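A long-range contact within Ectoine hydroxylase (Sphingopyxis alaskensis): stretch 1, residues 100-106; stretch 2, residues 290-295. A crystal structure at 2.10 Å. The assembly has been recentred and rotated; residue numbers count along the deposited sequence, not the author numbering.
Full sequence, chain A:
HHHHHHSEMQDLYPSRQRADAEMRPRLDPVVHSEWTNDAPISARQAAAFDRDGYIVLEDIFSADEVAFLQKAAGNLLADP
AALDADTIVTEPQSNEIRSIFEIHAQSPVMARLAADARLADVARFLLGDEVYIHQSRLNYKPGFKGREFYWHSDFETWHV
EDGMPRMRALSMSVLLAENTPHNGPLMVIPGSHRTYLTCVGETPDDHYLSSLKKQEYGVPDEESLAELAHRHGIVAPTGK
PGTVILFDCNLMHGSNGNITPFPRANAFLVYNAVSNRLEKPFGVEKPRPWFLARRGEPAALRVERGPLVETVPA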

# COMPACT_ATOMS: atom_id res chain seq x y z
N ILE A 100 1.27 -10.07 9.11
CA ILE A 100 1.15 -9.43 10.42
C ILE A 100 0.74 -7.93 10.25
O ILE A 100 1.49 -7.13 9.66
N PHE A 101 -0.48 -7.60 10.68
CA PHE A 101 -1.03 -6.21 10.64
C PHE A 101 -0.52 -5.43 11.83
O PHE A 101 -0.05 -6.01 12.80
N GLU A 102 -0.55 -4.11 11.73
CA GLU A 102 -0.14 -3.22 12.83
C GLU A 102 1.31 -3.35 13.17
O GLU A 102 1.75 -3.12 14.34
N ILE A 103 2.14 -3.67 12.19
CA ILE A 103 3.56 -3.76 12.50
C ILE A 103 4.19 -2.47 12.97
O ILE A 103 5.20 -2.48 13.68
N HIS A 104 3.64 -1.36 12.53
CA HIS A 104 4.17 -0.09 12.92
C HIS A 104 3.89 0.15 14.41
O HIS A 104 4.58 0.94 15.01
N ALA A 105 2.88 -0.52 14.97
CA ALA A 105 2.54 -0.36 16.39
C ALA A 105 3.23 -1.42 17.26
O ALA A 105 3.55 -1.12 18.37
N GLN A 106 3.56 -2.60 16.72
CA GLN A 106 4.08 -3.71 17.50
C GLN A 106 5.57 -3.89 17.43
O GLN A 106 6.13 -4.61 18.22
N TRP A 290 -10.50 -3.47 14.48
CA TRP A 290 -9.34 -2.68 14.94
C TRP A 290 -8.21 -2.54 13.90
O TRP A 290 -7.91 -1.45 13.42
N PHE A 291 -7.61 -3.68 13.57
CA PHE A 291 -6.24 -3.75 13.01
C PHE A 291 -6.17 -3.53 11.46
O PHE A 291 -5.06 -3.38 10.88
N LEU A 292 -7.34 -3.52 10.80
CA LEU A 292 -7.40 -3.29 9.34
C LEU A 292 -7.37 -1.79 9.03
O LEU A 292 -6.98 -1.42 7.94
N ALA A 293 -7.77 -0.96 10.00
CA ALA A 293 -8.05 0.44 9.76
C ALA A 293 -8.10 1.22 11.07
O ALA A 293 -8.94 0.91 11.94
N ARG A 294 -7.21 2.22 11.21
CA ARG A 294 -7.19 3.05 12.43
C ARG A 294 -8.36 4.06 12.45
O ARG A 294 -8.36 5.04 11.67
N ARG A 295 -9.31 3.84 13.37
CA ARG A 295 -10.57 4.61 13.42
C ARG A 295 -10.51 5.82 14.36
O ARG A 295 -9.46 6.10 14.95

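Packing of residues 290-295 against residues 100-106, two segments at least 189 positions apart in sequence wherever they touch, buries 313 Å² in all. The second segment has no regular helix or strand; the first leaves a strand at F101, turns at E102 and enters a helix, with E102 at the N-cap. W290, poorly ordered and exposed, makes no contact; its CA-to-CB bond runs sideways, and its CE3 is still 6.1 Å from E102 OE1. F291 has the closest CA-CA pairing, its CA 6.1 Å from E102 CA. Its CA-to-CB bond runs sideways, and the p rotamer (chi1 57°) turns the ring edge toward the face of F101, an offset edge-to-face pair with centroids 5.7 Å apart and planes at 61°. F291 CD2 lies 3.8 Å from F101 CB, while F291 CB meets E102 CG, also at 3.8 Å. The carbonyl of F291 is bridged to E102 by water 1, which lies 2.8 Å from F291 O and 2.7 Å from E102 OE2 and accepts a weak bond from E102 N at 3.2 Å. L292 starts away from the contact, yet its m,t side chain brings CD2 back over one face of F101 (chi1 m), 3.6 Å from F101 CE1 and 3.7 Å from the ring centroid, a CH-pi contact. A293 points away and touches nothing here. R294 points toward the first segment; chi1 t, followed by p at chi2 and chi3, carries its guanidinium to E102, whose CA-to-CB bond also points toward the second segment (rotamer m,m). The resulting salt bridge is short, R294 NH2 to E102 OE1 at 2.5 Å, and joins opposite charges in a partly sheltered site. The guanidinium edge also faces H104 (chi1 p), with NH2 3.4 Å from H104 NE2, and A105, whose CB is 4.0 Å from R294 NH2. R295 is exposed and out of reach.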

# COMPACT_ATOMS: atom_id res chain seq x y z
CB ILE A 100 2.46 -9.49 11.17
CG1 ILE A 100 3.02 -10.92 11.29
CG2 ILE A 100 2.32 -8.91 12.58
CD1 ILE A 100 4.48 -10.97 11.76
CB PHE A 101 -2.56 -6.24 10.65
CG PHE A 101 -3.17 -6.61 9.32
CD1 PHE A 101 -3.44 -5.64 8.38
CD2 PHE A 101 -3.44 -7.94 9.00
CE1 PHE A 101 -4.01 -5.96 7.17
CE2 PHE A 101 -3.98 -8.28 7.77
CZ PHE A 101 -4.28 -7.28 6.85
CB GLU A 102 -1.03 -3.45 14.07
CG GLU A 102 -2.45 -2.98 13.90
CD GLU A 102 -2.47 -1.45 13.95
OE1 GLU A 102 -2.13 -0.89 15.01
OE2 GLU A 102 -2.74 -0.79 12.91
CB ILE A 103 4.45 -4.27 11.37
CG1 ILE A 103 4.20 -3.51 10.06
CG2 ILE A 103 4.27 -5.74 11.18
CD1 ILE A 103 5.23 -3.87 9.00
CB HIS A 104 3.55 1.03 12.06
CG HIS A 104 2.12 1.31 12.40
ND1 HIS A 104 1.10 0.44 12.11
CD2 HIS A 104 1.55 2.35 13.05
CE1 HIS A 104 -0.04 0.94 12.53
NE2 HIS A 104 0.20 2.11 13.09
CB ALA A 105 1.04 -0.39 16.61
CB GLN A 106 3.44 -4.99 16.99
CG GLN A 106 1.93 -5.00 17.07
CD GLN A 106 1.33 -6.34 16.72
OE1 GLN A 106 1.04 -6.66 15.53
NE2 GLN A 106 1.12 -7.14 17.73
CB TRP A 290 -8.72 -3.38 16.19
CG TRP A 290 -8.93 -2.72 17.53
CD1 TRP A 290 -9.55 -3.26 18.62
CD2 TRP A 290 -8.48 -1.41 17.94
NE1 TRP A 290 -9.53 -2.37 19.68
CE2 TRP A 290 -8.89 -1.23 19.29
CE3 TRP A 290 -7.80 -0.36 17.29
CZ2 TRP A 290 -8.63 -0.05 20.01
CZ3 TRP A 290 -7.54 0.81 18.01
CH2 TRP A 290 -7.95 0.95 19.36
CB PHE A 291 -5.58 -5.11 13.43
CG PHE A 291 -6.35 -6.36 13.02
CD1 PHE A 291 -7.36 -6.89 13.85
CD2 PHE A 291 -6.08 -7.00 11.81
CE1 PHE A 291 -8.08 -8.02 13.46
CE2 PHE A 291 -6.78 -8.15 11.43
CZ PHE A 291 -7.78 -8.67 12.26
CB LEU A 292 -8.64 -3.96 8.71
CG LEU A 292 -8.63 -5.49 8.96
CD1 LEU A 292 -9.85 -6.18 8.35
CD2 LEU A 292 -7.34 -6.15 8.49
CB ALA A 293 -9.37 0.58 9.03
CB ARG A 294 -5.85 3.78 12.59
CG ARG A 294 -5.71 4.45 13.96
CD ARG A 294 -5.41 3.43 15.06
NE ARG A 294 -4.08 2.83 14.87
CZ ARG A 294 -3.48 2.00 15.72
NH1 ARG A 294 -4.07 1.61 16.85
NH2 ARG A 294 -2.28 1.55 15.42
CB ARG A 295 -11.75 3.71 13.81
CG ARG A 295 -11.68 3.11 15.21
CD ARG A 295 -13.05 2.64 15.72
NE ARG A 295 -12.97 1.79 16.93
CZ ARG A 295 -12.70 2.22 18.16
NH1 ARG A 295 -12.46 3.51 18.40
NH2 ARG A 295 -12.66 1.35 19.17
O HOH W 1 -2.63 -1.97 10.49